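Local structure of putative branched-chain amino acid aminotransferase IlvE (Streptococcus mutans, 4DQN) at residues A[176-181]-A[222-227]. The protein probably catalyses the reversible, pyridoxal-phosphate-dependent transfer of the amino group of leucine, isoleucine or valine to 2-oxoglutarate, giving branched-chain 2-oxo acids and glutamate. Sequence-based numbering, arbitrary orientation.
Sequences YDRAAP and IEEVGS
R178 and E224 both carry CG on the side flanked by N and C of their own backbone (chi1 67° and 47°), but their chains then differ: the arginine bends at chi2 and chi3, whereas the glutamate runs out straight beyond CG, and the two cross at about a right angle. This buried meeting joins the loop between strand 168-172 and helix 190-205 to the end of a strand in the mixed sheet of a class-IV aminotransferase, where E223 and E224 sit opposite the single residue Y213, a classic beta bulge. E224 OE2 forms a salt bridge with R178 NE at 3.5 Å. OE2 stands far to one side of the guanidinium plane and no N-H points at it, so only charge attracts; the two flat groups are inclined by 51°. OE2 also comes within 3.1 Å of R178 CD. A water at the guanidinium edge links the ions, giving a hydrogen to E224 OE2 and accepting a weak bond from R178 NH1. The other carboxylate oxygen, OE1, takes a hydrogen bond from L248 N, so this buried glutamate is held at both oxygens.

An arginine suits the loop because its long chain carries the charge across from the loop backbone to the strand end and finishes in a broad, flat cation. One face receives G226 O, 3.0 Å above the plane and nearer the border of the group than its middle, an approach too poorly angled for hydrogen bonding; Y193 of helix 190-205 makes a cation-pi contact with R178. G226 turns the chain at the strand end with positive phi, which glycine adopts readily. The small S227 fits beside the guanidinium while its side chain stays about 5 Å from that of K188, the predicted cofactor lysine, unmodified here. S227 CB rests 3.7 Å from R178 NH2.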
# COMPACT_ATOMS: atom_id res chain seq x y z
N TYR A 176 12.94 -4.65 9.27
CA TYR A 176 11.65 -4.30 8.64
C TYR A 176 11.32 -2.81 8.82
O TYR A 176 11.53 -2.24 9.89
CB TYR A 176 10.49 -5.15 9.18
CG TYR A 176 10.68 -6.64 9.01
CD1 TYR A 176 11.13 -7.42 10.07
CD2 TYR A 176 10.42 -7.27 7.80
CE1 TYR A 176 11.31 -8.78 9.93
CE2 TYR A 176 10.60 -8.64 7.65
CZ TYR A 176 11.05 -9.38 8.73
OH TYR A 176 11.24 -10.74 8.61
N ASP A 177 10.81 -2.19 7.75
CA ASP A 177 10.30 -0.83 7.85
C ASP A 177 8.82 -0.84 7.48
O ASP A 177 8.42 -1.52 6.53
CB ASP A 177 11.04 0.11 6.88
CG ASP A 177 12.54 0.18 7.16
OD1 ASP A 177 12.94 0.32 8.34
OD2 ASP A 177 13.31 0.12 6.17
N ARG A 178 8.00 -0.08 8.21
CA ARG A 178 6.60 0.05 7.79
C ARG A 178 6.45 1.17 6.76
O ARG A 178 5.46 1.23 6.03
CB ARG A 178 5.66 0.25 8.99
CG ARG A 178 5.81 1.56 9.73
CD ARG A 178 4.43 2.04 10.17
NE ARG A 178 3.64 0.95 10.75
CZ ARG A 178 2.31 0.88 10.73
NH1 ARG A 178 1.61 1.85 10.16
NH2 ARG A 178 1.69 -0.15 11.28
N ALA A 179 7.45 2.05 6.68
CA ALA A 179 7.42 3.17 5.74
C ALA A 179 8.82 3.64 5.34
O ALA A 179 9.80 3.45 6.09
CB ALA A 179 6.63 4.32 6.32
N ALA A 180 8.91 4.25 4.15
CA ALA A 180 10.15 4.83 3.64
C ALA A 180 10.39 6.21 4.25
O ALA A 180 9.44 6.81 4.77
CB ALA A 180 10.06 4.94 2.13
N PRO A 181 11.64 6.72 4.19
CA PRO A 181 11.89 8.08 4.69
C PRO A 181 11.05 9.15 3.99
O PRO A 181 10.56 10.08 4.65
CB PRO A 181 13.38 8.29 4.39
CG PRO A 181 13.97 6.90 4.41
CD PRO A 181 12.89 6.02 3.82
N ILE A 222 13.27 6.09 17.61
CA ILE A 222 11.98 5.41 17.59
C ILE A 222 10.99 6.18 16.73
O ILE A 222 10.90 7.41 16.81
CB ILE A 222 11.41 5.24 19.02
CG1 ILE A 222 12.26 4.24 19.81
CG2 ILE A 222 9.97 4.77 18.98
CD1 ILE A 222 11.78 4.03 21.25
N GLU A 223 10.25 5.45 15.90
CA GLU A 223 9.20 6.04 15.09
C GLU A 223 7.84 5.79 15.71
O GLU A 223 7.17 6.73 16.17
CB GLU A 223 9.22 5.42 13.69
CG GLU A 223 10.43 5.79 12.88
CD GLU A 223 10.15 6.87 11.87
OE1 GLU A 223 9.35 6.62 10.95
OE2 GLU A 223 10.73 7.97 12.01
N GLU A 224 7.44 4.53 15.72
CA GLU A 224 6.14 4.17 16.28
C GLU A 224 6.03 2.71 16.71
O GLU A 224 6.89 1.88 16.38
CB GLU A 224 5.00 4.57 15.32
CG GLU A 224 5.20 4.17 13.86
CD GLU A 224 4.18 4.84 12.94
OE1 GLU A 224 4.09 6.08 12.95
OE2 GLU A 224 3.47 4.12 12.21
N VAL A 225 4.96 2.42 17.44
CA VAL A 225 4.70 1.11 18.04
C VAL A 225 3.55 0.47 17.29
O VAL A 225 2.38 0.73 17.58
CB VAL A 225 4.31 1.28 19.52
CG1 VAL A 225 4.34 -0.06 20.25
CG2 VAL A 225 5.24 2.30 20.20
N GLY A 226 3.88 -0.38 16.32
CA GLY A 226 2.89 -0.88 15.38
C GLY A 226 2.31 0.32 14.67
O GLY A 226 3.05 1.11 14.07
N SER A 227 0.99 0.47 14.75
CA SER A 227 0.33 1.61 14.12
C SER A 227 0.07 2.75 15.12
O SER A 227 -0.51 3.78 14.76
CB SER A 227 -0.99 1.18 13.47
OG SER A 227 -1.93 0.77 14.44
O HOH W 1 2.77 4.90 9.30